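Local coordinates for hypothetical protein TT0907 (Thermus thermophilus, PDB 1WDI), which probably transfers and isomerises the ribose moiety of S-adenosylmethionine onto preQ1-modified tRNA to give epoxyqueuosine in queuosine biosynthesis, at residues 22-27 / 185-190; 40-45 / 329-334; 47-52 / 194-199; 57-62 / 205-210; 299-304 / 340-345. All blocks are in the same frame, centred on the assembly; numbering follows the deposited sequence.

Contact 1 of 5, residues 22-27 / 185-190; sequences EPRDMA and AGLHFT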
# COMPACT_ATOMS: atom_id res chain seq x y z
N GLU A 22 14.56 -4.19 14.50
CA GLU A 22 14.23 -3.15 15.46
C GLU A 22 15.52 -2.45 15.88
O GLU A 22 16.48 -3.12 16.26
CB GLU A 22 13.56 -3.75 16.71
CG GLU A 22 12.15 -4.26 16.52
CD GLU A 22 11.17 -3.16 16.17
OE1 GLU A 22 11.28 -2.05 16.74
OE2 GLU A 22 10.28 -3.40 15.32
N PRO A 23 15.56 -1.11 15.80
CA PRO A 23 14.47 -0.25 15.33
C PRO A 23 14.22 -0.54 13.86
O PRO A 23 15.09 -1.09 13.17
CB PRO A 23 15.01 1.16 15.57
CG PRO A 23 15.95 0.97 16.72
CD PRO A 23 16.67 -0.30 16.33
N ARG A 24 13.05 -0.16 13.37
CA ARG A 24 12.69 -0.42 11.98
C ARG A 24 13.60 0.24 10.96
O ARG A 24 13.84 -0.32 9.88
CB ARG A 24 11.23 -0.02 11.73
CG ARG A 24 10.23 -0.76 12.63
CD ARG A 24 8.78 -0.52 12.22
NE ARG A 24 8.37 0.88 12.36
CZ ARG A 24 8.08 1.48 13.51
NH1 ARG A 24 8.14 0.80 14.65
NH2 ARG A 24 7.72 2.75 13.52
N ASP A 25 14.13 1.42 11.28
CA ASP A 25 15.00 2.13 10.35
C ASP A 25 16.44 1.63 10.35
O ASP A 25 17.32 2.28 9.79
CB ASP A 25 14.97 3.64 10.61
CG ASP A 25 15.42 4.01 12.01
OD1 ASP A 25 15.79 3.11 12.79
OD2 ASP A 25 15.40 5.21 12.33
N MET A 26 16.68 0.47 10.97
CA MET A 26 18.02 -0.11 10.97
C MET A 26 18.07 -1.15 9.86
O MET A 26 19.10 -1.77 9.62
CB MET A 26 18.36 -0.72 12.33
CG MET A 26 18.84 0.30 13.37
SD MET A 26 20.33 1.23 12.86
CE MET A 26 21.63 -0.01 13.18
N ALA A 27 16.94 -1.34 9.19
CA ALA A 27 16.88 -2.27 8.06
C ALA A 27 17.87 -1.72 7.03
O ALA A 27 18.09 -0.51 6.96
CB ALA A 27 15.47 -2.29 7.47
N ALA A 185 6.48 -0.81 2.49
CA ALA A 185 7.68 0.03 2.53
C ALA A 185 7.66 1.08 3.63
O ALA A 185 8.68 1.37 4.24
CB ALA A 185 7.90 0.69 1.18
N GLY A 186 6.48 1.65 3.88
CA GLY A 186 6.37 2.68 4.91
C GLY A 186 6.68 2.20 6.32
O GLY A 186 6.97 3.01 7.20
N LEU A 187 6.63 0.89 6.53
CA LEU A 187 6.90 0.31 7.85
C LEU A 187 8.33 0.59 8.33
O LEU A 187 8.59 0.60 9.53
CB LEU A 187 6.67 -1.20 7.83
CG LEU A 187 6.89 -1.94 9.16
CD1 LEU A 187 5.69 -1.70 10.08
CD2 LEU A 187 7.07 -3.43 8.91
N HIS A 188 9.23 0.82 7.38
CA HIS A 188 10.64 1.08 7.69
C HIS A 188 10.91 2.40 8.41
O HIS A 188 11.95 2.56 9.04
CB HIS A 188 11.47 1.05 6.41
CG HIS A 188 11.40 -0.26 5.69
ND1 HIS A 188 11.89 -1.43 6.23
CD2 HIS A 188 10.91 -0.59 4.47
CE1 HIS A 188 11.71 -2.42 5.37
NE2 HIS A 188 11.11 -1.94 4.30
N PHE A 189 9.97 3.33 8.31
CA PHE A 189 10.12 4.63 8.94
C PHE A 189 9.74 4.63 10.42
O PHE A 189 8.85 3.91 10.85
CB PHE A 189 9.30 5.70 8.21
CG PHE A 189 9.79 6.02 6.83
CD1 PHE A 189 9.67 5.10 5.80
CD2 PHE A 189 10.38 7.25 6.56
CE1 PHE A 189 10.13 5.40 4.51
CE2 PHE A 189 10.85 7.57 5.29
CZ PHE A 189 10.72 6.63 4.25
N THR A 190 10.44 5.45 11.19
CA THR A 190 10.19 5.59 12.62
C THR A 190 9.89 7.06 12.86
O THR A 190 10.17 7.91 12.01
CB THR A 190 11.44 5.26 13.44
OG1 THR A 190 12.52 6.08 12.99
CG2 THR A 190 11.82 3.78 13.30
O HOH W 1 12.38 -2.27 8.79

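Contact 2 of 5, residues 40-45 / 329-334; sequences VAHKRV and VAEGYR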
# COMPACT_ATOMS: atom_id res chain seq x y z
N VAL A 40 25.88 1.58 -6.54
CA VAL A 40 24.98 1.48 -5.41
C VAL A 40 25.71 1.87 -4.13
O VAL A 40 26.94 1.90 -4.07
CB VAL A 40 24.45 0.04 -5.24
CG1 VAL A 40 23.80 -0.44 -6.53
CG2 VAL A 40 25.58 -0.89 -4.84
N ALA A 41 24.93 2.21 -3.11
CA ALA A 41 25.48 2.54 -1.81
C ALA A 41 24.78 1.56 -0.89
O ALA A 41 23.57 1.37 -0.99
CB ALA A 41 25.13 3.98 -1.43
N HIS A 42 25.54 0.91 -0.02
CA HIS A 42 24.97 -0.05 0.92
C HIS A 42 24.81 0.69 2.24
O HIS A 42 25.78 0.88 2.98
CB HIS A 42 25.89 -1.26 1.05
CG HIS A 42 26.00 -2.05 -0.22
ND1 HIS A 42 24.93 -2.71 -0.78
CD2 HIS A 42 27.04 -2.22 -1.08
CE1 HIS A 42 25.30 -3.25 -1.93
NE2 HIS A 42 26.57 -2.97 -2.14
N LYS A 43 23.58 1.10 2.51
CA LYS A 43 23.26 1.86 3.71
C LYS A 43 22.19 1.21 4.56
O LYS A 43 21.96 -0.01 4.51
CB LYS A 43 22.76 3.26 3.30
CG LYS A 43 23.78 4.11 2.54
CD LYS A 43 24.76 4.77 3.51
CE LYS A 43 25.92 5.42 2.78
NZ LYS A 43 26.81 6.16 3.72
N ARG A 44 21.55 2.04 5.37
CA ARG A 44 20.45 1.62 6.23
C ARG A 44 19.36 2.65 5.98
O ARG A 44 19.64 3.75 5.50
CB ARG A 44 20.90 1.60 7.70
CG ARG A 44 21.70 0.34 8.00
CD ARG A 44 22.31 0.24 9.39
NE ARG A 44 22.90 -1.09 9.52
CZ ARG A 44 23.68 -1.50 10.52
NH1 ARG A 44 23.98 -0.67 11.51
NH2 ARG A 44 24.15 -2.73 10.52
N VAL A 45 18.11 2.29 6.27
CA VAL A 45 17.01 3.21 6.06
C VAL A 45 17.23 4.52 6.81
O VAL A 45 16.88 5.59 6.32
CB VAL A 45 15.67 2.58 6.52
CG1 VAL A 45 14.55 3.62 6.46
CG2 VAL A 45 15.33 1.38 5.64
N VAL A 329 20.94 -10.05 -3.35
CA VAL A 329 20.98 -11.44 -2.90
C VAL A 329 22.39 -11.78 -2.42
O VAL A 329 22.58 -12.25 -1.30
CB VAL A 329 20.59 -12.41 -4.04
CG1 VAL A 329 20.85 -13.86 -3.60
CG2 VAL A 329 19.12 -12.22 -4.41
N ALA A 330 23.38 -11.53 -3.28
CA ALA A 330 24.78 -11.82 -2.95
C ALA A 330 25.27 -11.08 -1.71
O ALA A 330 26.12 -11.60 -0.98
CB ALA A 330 25.66 -11.47 -4.14
N GLU A 331 24.75 -9.88 -1.46
CA GLU A 331 25.16 -9.09 -0.30
C GLU A 331 24.39 -9.38 0.99
O GLU A 331 24.54 -8.67 1.99
CB GLU A 331 25.08 -7.60 -0.62
CG GLU A 331 26.21 -7.08 -1.51
CD GLU A 331 27.59 -7.27 -0.88
OE1 GLU A 331 27.74 -7.02 0.33
OE2 GLU A 331 28.52 -7.67 -1.61
N GLY A 332 23.57 -10.42 0.97
CA GLY A 332 22.83 -10.80 2.16
C GLY A 332 21.61 -9.97 2.56
O GLY A 332 21.15 -10.07 3.69
N TYR A 333 21.07 -9.16 1.65
CA TYR A 333 19.88 -8.37 1.98
C TYR A 333 18.71 -9.29 2.27
O TYR A 333 18.67 -10.42 1.78
CB TYR A 333 19.48 -7.44 0.83
CG TYR A 333 20.30 -6.19 0.71
CD1 TYR A 333 21.60 -6.22 0.18
CD2 TYR A 333 19.79 -4.96 1.13
CE1 TYR A 333 22.36 -5.06 0.07
CE2 TYR A 333 20.55 -3.79 1.02
CZ TYR A 333 21.82 -3.85 0.49
OH TYR A 333 22.56 -2.69 0.37
N ARG A 334 17.76 -8.81 3.07
CA ARG A 334 16.57 -9.58 3.39
C ARG A 334 15.47 -9.09 2.45
O ARG A 334 15.41 -7.89 2.13
CB ARG A 334 16.19 -9.38 4.86
CG ARG A 334 17.22 -9.94 5.85
CD ARG A 334 16.90 -9.51 7.28
NE ARG A 334 16.69 -8.07 7.33
CZ ARG A 334 15.56 -7.48 7.72
NH1 ARG A 334 14.53 -8.21 8.13
NH2 ARG A 334 15.46 -6.15 7.67
O HOH W 2 23.19 -2.10 3.06

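Contact 3 of 5, residues 47-52 / 194-199; sequences DLPEFL and LERLRE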
# COMPACT_ATOMS: atom_id res chain seq x y z
N ASP A 47 19.68 6.18 6.98
CA ASP A 47 20.57 7.05 6.22
C ASP A 47 19.88 7.81 5.09
O ASP A 47 20.52 8.60 4.39
CB ASP A 47 21.73 6.25 5.63
CG ASP A 47 22.65 5.71 6.69
OD1 ASP A 47 23.03 6.50 7.56
OD2 ASP A 47 22.98 4.51 6.64
N LEU A 48 18.59 7.58 4.93
CA LEU A 48 17.81 8.23 3.89
C LEU A 48 18.04 9.75 3.77
O LEU A 48 18.16 10.27 2.66
CB LEU A 48 16.32 7.94 4.10
CG LEU A 48 15.33 8.49 3.06
CD1 LEU A 48 15.64 7.93 1.68
CD2 LEU A 48 13.90 8.13 3.49
N PRO A 49 18.12 10.48 4.90
CA PRO A 49 18.33 11.93 4.85
C PRO A 49 19.55 12.34 4.02
O PRO A 49 19.56 13.41 3.40
CB PRO A 49 18.48 12.31 6.32
CG PRO A 49 17.61 11.30 7.01
CD PRO A 49 18.00 10.02 6.30
N GLU A 50 20.57 11.49 4.00
CA GLU A 50 21.79 11.74 3.24
C GLU A 50 21.52 11.83 1.75
O GLU A 50 22.22 12.54 1.03
CB GLU A 50 22.79 10.61 3.44
CG GLU A 50 23.63 10.69 4.69
CD GLU A 50 24.52 9.47 4.82
OE1 GLU A 50 25.03 9.00 3.79
OE2 GLU A 50 24.71 8.99 5.96
N PHE A 51 20.51 11.10 1.28
CA PHE A 51 20.21 11.07 -0.14
C PHE A 51 19.08 11.98 -0.58
O PHE A 51 18.78 12.08 -1.76
CB PHE A 51 19.94 9.63 -0.57
CG PHE A 51 21.11 8.73 -0.31
CD1 PHE A 51 21.25 8.09 0.92
CD2 PHE A 51 22.11 8.58 -1.26
CE1 PHE A 51 22.38 7.33 1.21
CE2 PHE A 51 23.25 7.82 -0.99
CZ PHE A 51 23.39 7.19 0.25
N LEU A 52 18.45 12.65 0.38
CA LEU A 52 17.38 13.56 0.03
C LEU A 52 17.90 14.98 0.23
O LEU A 52 19.05 15.17 0.64
CB LEU A 52 16.17 13.32 0.92
CG LEU A 52 15.55 11.92 0.84
CD1 LEU A 52 14.25 11.91 1.63
CD2 LEU A 52 15.30 11.55 -0.61
N LEU A 194 11.27 10.28 10.58
CA LEU A 194 10.36 11.27 10.05
C LEU A 194 10.74 12.67 10.54
O LEU A 194 10.81 13.61 9.76
CB LEU A 194 8.91 10.93 10.44
CG LEU A 194 8.31 9.71 9.72
CD1 LEU A 194 6.90 9.41 10.24
CD2 LEU A 194 8.27 9.99 8.21
N GLU A 195 11.02 12.80 11.84
CA GLU A 195 11.40 14.10 12.39
C GLU A 195 12.69 14.62 11.76
O GLU A 195 12.78 15.80 11.41
CB GLU A 195 11.55 14.02 13.91
CG GLU A 195 11.71 15.37 14.59
CD GLU A 195 10.60 16.35 14.21
OE1 GLU A 195 9.42 15.94 14.13
OE2 GLU A 195 10.91 17.55 14.01
N ARG A 196 13.69 13.75 11.62
CA ARG A 196 14.95 14.17 11.02
C ARG A 196 14.67 14.71 9.61
O ARG A 196 15.27 15.70 9.19
CB ARG A 196 15.93 13.00 10.96
CG ARG A 196 16.44 12.55 12.34
CD ARG A 196 17.23 11.25 12.24
NE ARG A 196 18.38 11.39 11.35
CZ ARG A 196 18.84 10.42 10.57
NH1 ARG A 196 18.25 9.22 10.56
NH2 ARG A 196 19.89 10.64 9.78
N LEU A 197 13.77 14.06 8.89
CA LEU A 197 13.43 14.50 7.54
C LEU A 197 12.77 15.89 7.58
O LEU A 197 13.06 16.75 6.75
CB LEU A 197 12.50 13.48 6.87
CG LEU A 197 13.17 12.14 6.50
CD1 LEU A 197 12.14 11.08 6.14
CD2 LEU A 197 14.14 12.38 5.35
N ARG A 198 11.88 16.10 8.55
CA ARG A 198 11.22 17.40 8.68
C ARG A 198 12.28 18.45 8.95
O ARG A 198 12.30 19.52 8.34
CB ARG A 198 10.23 17.41 9.85
CG ARG A 198 9.13 16.36 9.79
CD ARG A 198 8.00 16.71 10.77
NE ARG A 198 6.93 15.71 10.74
CZ ARG A 198 6.92 14.59 11.45
NH1 ARG A 198 7.93 14.30 12.26
NH2 ARG A 198 5.91 13.74 11.33
N GLU A 199 13.18 18.13 9.87
CA GLU A 199 14.25 19.05 10.24
C GLU A 199 15.14 19.47 9.07
O GLU A 199 15.75 20.53 9.11
CB GLU A 199 15.07 18.46 11.38
CG GLU A 199 14.40 18.64 12.74
CD GLU A 199 15.12 17.92 13.86
OE1 GLU A 199 16.37 17.95 13.89
OE2 GLU A 199 14.44 17.34 14.73

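Contact 4 of 5, residues 57-62 / 205-210; sequences VLVFNE and RFLTLH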
# COMPACT_ATOMS: atom_id res chain seq x y z
N VAL A 57 9.88 16.15 -1.99
CA VAL A 57 8.54 15.88 -1.50
C VAL A 57 8.40 14.37 -1.36
O VAL A 57 8.39 13.63 -2.35
CB VAL A 57 7.45 16.38 -2.47
CG1 VAL A 57 6.07 16.06 -1.91
CG2 VAL A 57 7.60 17.88 -2.68
N LEU A 58 8.31 13.92 -0.12
CA LEU A 58 8.18 12.50 0.19
C LEU A 58 6.69 12.19 0.35
O LEU A 58 6.03 12.74 1.23
CB LEU A 58 8.95 12.20 1.48
CG LEU A 58 9.54 10.82 1.77
CD1 LEU A 58 10.35 10.32 0.59
CD2 LEU A 58 10.43 10.93 3.01
N VAL A 59 6.18 11.32 -0.51
CA VAL A 59 4.76 10.96 -0.48
C VAL A 59 4.57 9.52 -0.01
O VAL A 59 5.13 8.58 -0.58
CB VAL A 59 4.12 11.13 -1.89
CG1 VAL A 59 2.63 10.86 -1.83
CG2 VAL A 59 4.38 12.53 -2.41
N PHE A 60 3.77 9.36 1.05
CA PHE A 60 3.46 8.07 1.65
C PHE A 60 1.99 7.74 1.44
O PHE A 60 1.20 8.58 1.00
CB PHE A 60 3.65 8.07 3.17
CG PHE A 60 5.01 8.51 3.63
CD1 PHE A 60 5.37 9.86 3.62
CD2 PHE A 60 5.91 7.59 4.15
CE1 PHE A 60 6.60 10.27 4.11
CE2 PHE A 60 7.15 8.00 4.65
CZ PHE A 60 7.50 9.34 4.63
N ASN A 61 1.62 6.53 1.81
CA ASN A 61 0.23 6.13 1.74
C ASN A 61 -0.18 5.71 3.15
O ASN A 61 0.58 5.04 3.85
CB ASN A 61 0.04 4.96 0.76
CG ASN A 61 0.07 3.61 1.44
OD1 ASN A 61 -0.88 3.24 2.13
ND2 ASN A 61 1.16 2.87 1.24
N GLU A 62 -1.35 6.16 3.58
CA GLU A 62 -1.86 5.77 4.88
C GLU A 62 -3.20 5.13 4.60
O GLU A 62 -4.10 5.78 4.06
CB GLU A 62 -2.01 6.98 5.82
CG GLU A 62 -2.73 8.18 5.22
CD GLU A 62 -3.00 9.26 6.25
OE1 GLU A 62 -2.11 9.53 7.09
OE2 GLU A 62 -4.10 9.84 6.23
N ARG A 205 4.20 14.13 2.75
CA ARG A 205 2.81 14.18 2.28
C ARG A 205 2.18 12.79 2.27
O ARG A 205 2.84 11.81 1.93
CB ARG A 205 2.76 14.76 0.87
CG ARG A 205 3.45 16.11 0.72
CD ARG A 205 2.70 17.22 1.46
NE ARG A 205 3.33 18.51 1.22
CZ ARG A 205 2.78 19.68 1.55
NH1 ARG A 205 1.58 19.71 2.13
NH2 ARG A 205 3.42 20.81 1.29
N PHE A 206 0.90 12.72 2.64
CA PHE A 206 0.20 11.44 2.69
C PHE A 206 -1.08 11.35 1.85
O PHE A 206 -1.99 12.18 2.00
CB PHE A 206 -0.15 11.09 4.14
CG PHE A 206 1.04 11.00 5.07
CD1 PHE A 206 1.72 12.14 5.46
CD2 PHE A 206 1.46 9.77 5.55
CE1 PHE A 206 2.81 12.07 6.33
CE2 PHE A 206 2.55 9.67 6.42
CZ PHE A 206 3.23 10.83 6.81
N LEU A 207 -1.15 10.35 0.97
CA LEU A 207 -2.37 10.14 0.20
C LEU A 207 -3.06 8.96 0.88
O LEU A 207 -2.46 8.29 1.73
CB LEU A 207 -2.07 9.85 -1.28
CG LEU A 207 -1.07 8.77 -1.68
CD1 LEU A 207 -1.66 7.38 -1.51
CD2 LEU A 207 -0.69 9.00 -3.14
N THR A 208 -4.30 8.69 0.50
CA THR A 208 -5.05 7.61 1.13
C THR A 208 -5.37 6.40 0.27
O THR A 208 -5.86 6.53 -0.85
CB THR A 208 -6.40 8.15 1.66
OG1 THR A 208 -6.17 9.32 2.46
CG2 THR A 208 -7.09 7.10 2.49
N LEU A 209 -5.10 5.21 0.80
CA LEU A 209 -5.42 3.97 0.12
C LEU A 209 -6.68 3.47 0.83
O LEU A 209 -6.67 3.28 2.04
CB LEU A 209 -4.31 2.93 0.28
CG LEU A 209 -4.68 1.53 -0.23
CD1 LEU A 209 -4.93 1.58 -1.73
CD2 LEU A 209 -3.58 0.54 0.10
N HIS A 210 -7.77 3.28 0.09
CA HIS A 210 -9.00 2.79 0.71
C HIS A 210 -8.96 1.27 0.87
O HIS A 210 -8.68 0.56 -0.09
CB HIS A 210 -10.23 3.17 -0.13
CG HIS A 210 -10.48 4.64 -0.22
ND1 HIS A 210 -10.41 5.47 0.88
CD2 HIS A 210 -10.82 5.42 -1.27
CE1 HIS A 210 -10.71 6.71 0.51
NE2 HIS A 210 -10.96 6.70 -0.79

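Contact 5 of 5, residues 299-304 / 340-345; sequences TNFHLP and DAMLIL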
# COMPACT_ATOMS: atom_id res chain seq x y z
N THR A 299 11.29 1.57 -1.99
CA THR A 299 10.42 0.41 -2.03
C THR A 299 11.13 -0.84 -1.51
O THR A 299 12.36 -0.88 -1.41
CB THR A 299 9.94 0.17 -3.50
OG1 THR A 299 8.98 -0.89 -3.55
CG2 THR A 299 11.12 -0.17 -4.38
N ASN A 300 10.36 -1.87 -1.18
CA ASN A 300 10.97 -3.11 -0.69
C ASN A 300 11.61 -3.89 -1.83
O ASN A 300 11.57 -3.48 -2.99
CB ASN A 300 9.92 -4.02 -0.03
CG ASN A 300 9.31 -3.41 1.22
OD1 ASN A 300 9.94 -2.63 1.92
ND2 ASN A 300 8.08 -3.81 1.52
N PHE A 301 12.20 -5.03 -1.47
CA PHE A 301 12.80 -5.94 -2.44
C PHE A 301 11.67 -6.93 -2.72
O PHE A 301 11.20 -7.64 -1.83
CB PHE A 301 14.01 -6.66 -1.84
CG PHE A 301 15.27 -5.82 -1.82
CD1 PHE A 301 15.63 -5.10 -0.68
CD2 PHE A 301 16.08 -5.74 -2.95
CE1 PHE A 301 16.79 -4.31 -0.66
CE2 PHE A 301 17.24 -4.95 -2.95
CZ PHE A 301 17.59 -4.24 -1.80
N HIS A 302 11.22 -6.96 -3.97
CA HIS A 302 10.11 -7.81 -4.37
C HIS A 302 10.50 -9.19 -4.89
O HIS A 302 11.61 -9.40 -5.37
CB HIS A 302 9.28 -7.05 -5.40
CG HIS A 302 8.98 -5.64 -5.00
ND1 HIS A 302 8.23 -5.33 -3.89
CD2 HIS A 302 9.37 -4.46 -5.53
CE1 HIS A 302 8.17 -4.01 -3.75
NE2 HIS A 302 8.86 -3.46 -4.74
N LEU A 303 9.56 -10.12 -4.79
CA LEU A 303 9.76 -11.50 -5.22
C LEU A 303 9.99 -11.66 -6.71
O LEU A 303 9.55 -10.83 -7.51
CB LEU A 303 8.55 -12.35 -4.82
CG LEU A 303 8.17 -12.45 -3.34
CD1 LEU A 303 6.93 -13.32 -3.21
CD2 LEU A 303 9.32 -13.02 -2.53
N PRO A 304 10.67 -12.75 -7.11
CA PRO A 304 10.95 -13.03 -8.52
C PRO A 304 9.64 -13.14 -9.30
O PRO A 304 8.65 -13.63 -8.77
CB PRO A 304 11.68 -14.37 -8.46
CG PRO A 304 12.32 -14.37 -7.11
CD PRO A 304 11.24 -13.79 -6.24
N ASP A 340 14.48 -5.67 3.78
CA ASP A 340 15.15 -4.39 3.63
C ASP A 340 14.50 -3.54 2.56
O ASP A 340 13.46 -3.89 2.01
CB ASP A 340 16.63 -4.61 3.32
CG ASP A 340 17.35 -5.30 4.46
OD1 ASP A 340 17.17 -4.84 5.61
OD2 ASP A 340 18.08 -6.28 4.21
N ALA A 341 15.13 -2.41 2.25
CA ALA A 341 14.56 -1.50 1.26
C ALA A 341 15.54 -1.07 0.19
O ALA A 341 16.76 -1.24 0.32
CB ALA A 341 14.01 -0.27 1.97
N MET A 342 14.99 -0.51 -0.88
CA MET A 342 15.76 -0.02 -2.00
C MET A 342 15.33 1.41 -2.29
O MET A 342 14.14 1.73 -2.21
CB MET A 342 15.52 -0.88 -3.25
CG MET A 342 16.19 -0.35 -4.51
SD MET A 342 15.85 -1.31 -6.03
CE MET A 342 17.03 -2.65 -5.91
N LEU A 343 16.28 2.28 -2.60
CA LEU A 343 15.97 3.66 -2.95
C LEU A 343 16.54 3.86 -4.34
O LEU A 343 17.74 3.71 -4.55
CB LEU A 343 16.63 4.65 -1.98
CG LEU A 343 16.49 6.14 -2.38
CD1 LEU A 343 15.01 6.56 -2.30
CD2 LEU A 343 17.34 7.02 -1.44
N ILE A 344 15.67 4.18 -5.30
CA ILE A 344 16.11 4.40 -6.67
C ILE A 344 16.07 5.89 -6.96
O ILE A 344 15.00 6.51 -6.92
CB ILE A 344 15.20 3.65 -7.66
CG1 ILE A 344 15.19 2.16 -7.30
CG2 ILE A 344 15.70 3.85 -9.08
CD1 ILE A 344 13.93 1.43 -7.71
N LEU A 345 17.23 6.46 -7.28
CA LEU A 345 17.38 7.89 -7.55
C LEU A 345 17.77 8.19 -8.99
O LEU A 345 18.24 7.27 -9.68
CB LEU A 345 18.46 8.47 -6.62
CG LEU A 345 18.25 8.34 -5.11
CD1 LEU A 345 19.52 8.76 -4.37
CD2 LEU A 345 17.07 9.21 -4.69
OXT LEU A 345 17.63 9.37 -9.39
O HOH W 3 12.35 -6.30 1.20

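Contact 1 of 5, residues 22-27 / 185-190
The guanidinium of Arg-24 reaches the backbone carbonyls that precede the helix at 191-199. Its NH2 gives a hydrogen bond to Phe-189 O (3.1 Å, 144° at the hydrogen) on a lone pair in the carbonyl plane. NE meets Leu-187 O, 2.9 Å away in the guanidinium plane, but the bond is bent and weak. A second weak bond, also from NE, goes to Phe-189 O. A bend at the third torsion (chi3 -64°) turns NE toward Leu-187 O, and Thr-190 CG2 lies over one guanidinium face. Next to this site, Thr-190 OG1 donates to Asp-25 OD2 at 3.1 Å, arriving from above the carboxylate plane. Thr-190 is the N-cap of helix 191-199, its OG1 also bonded to Leu-193 N, so the Asp-25 carboxylate is second-shell to the capping hydroxyl. An alanine in place of Arg-24 would probably leave Phe-189 O and Leu-187 O without their guanidinium donor and open a gap beside Leu-187. A water joins Arg-24 O to His-188 ND1, 2.7 Å from each, while His-188 NE2 bonds to Asn-300. Farther out, Leu-187 CG lies 3.9 Å from Arg-24 CD, and Ala-27 CB is 3.9 Å from His-188 ND1.

Contact 2 of 5, residues 40-45 / 329-334
His-42, on strand 40-44, and Tyr-333, just past the end of helix 318-330, meet through a short, nearly straight hydrogen bond: ND1 and OH are 2.6 Å apart with an angle of 173°, and either could be the donor. Each group lies near the plane of the other's ring, so the rings meet rim to rim, their planes at 48° and neither over the other's face. In His-42 CG sits anti to the carbonyl carbon (chi1 -65°), which directs the imidazole toward the helix end. Glu-331 crosses the imidazole at about a right angle, with its CG 4.0 Å from His-42 CE1. Tyr-333 follows Gly-332, the C-prime residue of the Schellman motif that closes the helix. Its OH has a second partner, a water 2.8 Å away that donates to Lys-43 O, also at 2.8 Å. Arg-28 makes a cation-pi contact with the tyrosine ring, and the ring of Phe-301 meets it too. The phenol oxygen is thus held by an imidazole nitrogen and a water, and the water links it to Lys-43 O of the strand. With His-42 NE2 4.9 Å from Glu-331 OE1, the carboxylate may favour a positive charge on the imidazole.

Contact 3 of 5, residues 47-52 / 194-199
Pro-49, Leu-48 and Leu-52 pack on Arg-196 and Leu-197, joining the short helix 48-51 to helix 191-199 in a helix-to-helix contact beside the main mixed sheet. Leu-197 supplies the apolar part. Its CD2 touches two partners, with Leu-52 CD1 at 3.8 Å and Pro-49 CG at 4.0 Å. Its other branch is turned to Leu-48, the CD1 atom being 4.3 Å from Leu-48 CD2. Leu-58 of strand 57-73 also touches Leu-197, and Leu-343 of strand 341-344 touches Leu-48, which places the small core between helices and sheet. At the outer margin Arg-196 NH1 is bonded to Arg-46 O, which helps to fix the guanidinium. Asp-47 OD1 stays 5.7 Å from Arg-196 NH2, too far for a salt bridge, though its charge may still add a weak long-range attraction. The proline ring crosses the arginine chain at about a right angle, and Pro-49 CG sits 3.6 Å above one guanidinium face, toward the rim nearest NH2.

Contact 4 of 5, residues 57-62 / 205-210
Phe-60 and Phe-206 point the same way from neighbouring strands and form an offset stack, with centroids 4.9 Å apart and planes at 14°. Phe-60 CD1 lies over one face of the Phe-206 ring, toward its rim, while Phe-206 CD2 comes to 3.7 Å from Phe-60 CB. An alanine in place of Phe-206 would probably leave the Phe-60 ring without its stacking partner and open a gap beside it. Glu-62 follows on this face, its CG set between the backbone N and the carbonyl carbon (chi1 48°), and its OE1 stands 3.9 Å from Phe-206 CB. Beneath the side chains the backbones form a parallel ladder, strand 57-73 beside strand 203-211 in the mixed sheet. Both backbone polar atoms of Phe-60 bond to strand 203-211: N donates to Arg-205 O (2.8 Å) and O accepts from Leu-207 N (2.9 Å). The last rung, Leu-209 N to Glu-62 O, is weak at 3.5 Å. On the other face Leu-207 CD1 packs against Asn-61 CB (3.7 Å), and CD2 of the same leucine meets Val-59 CG1. Strand 253-256 flanks strand 57-73 on its other edge, and the Phe-189 ring meets that of Phe-60 edge-to-face.

Contact 5 of 5, residues 299-304 / 340-345
Thr-299 O accepts the shortest polar bond of this contact, 2.7 Å from Met-342 N, and Ala-341 CA adds a longer CA-H...O contact to the same oxygen at 3.5 Å. In return Thr-299 N donates to Met-342 O (2.9 Å, 165°), so the two residues form an antiparallel hydrogen-bonded pair. The Phe-301 ring then leans across residues 340-342. Its CE1 comes within 3.2 Å of Ala-341 O, and Asp-340 O lies at the ring edge. Met-342 bends at its third torsion (chi3 -82°), which brings CE to 3.8 Å from Phe-301 CE2; CB of the same methionine lies over one face of the ring. A water joins the backbones where the strands part, accepting from Phe-301 N (3.0 Å) and donating to Asp-340 O (2.8 Å). Asp-340 turns its carboxylate to Arg-334 and to the backbone N of Arg-28. His-302 NE2 donates to Thr-299 OG1, which also bonds a citrate, probably from the crystallisation liquor, whose presence may mark a pocket. The arrangement is that of neighbouring antiparallel strands in a mixed sheet, 296-300 and the C-terminal 341-344, joined through helices 307-316 and 318-330.

Overall arrangement
From the N terminus, contact 1 ties the loop before strand 28-32 to the lead-in of helix 191-199, closing a long loop. Contact 2 starts inside that loop at strand 40-44 and ends at the C-terminal end of helix 318-330, so the two cross. Contacts 3 and 4 are nested within contact 2; they cross each other and contact 1, as helix 48-51 packs on helix 191-199 and strand 57-73 pairs with strand 203-211. Contact 5 follows contacts 1, 3 and 4 in series but crosses contact 2, bringing the C-terminal strand into the sheet. Phe-189 links contacts 1, 3 and 4, while Asn-300, Asp-340 and Phe-301 connect contact 5 with contacts 1 and 2.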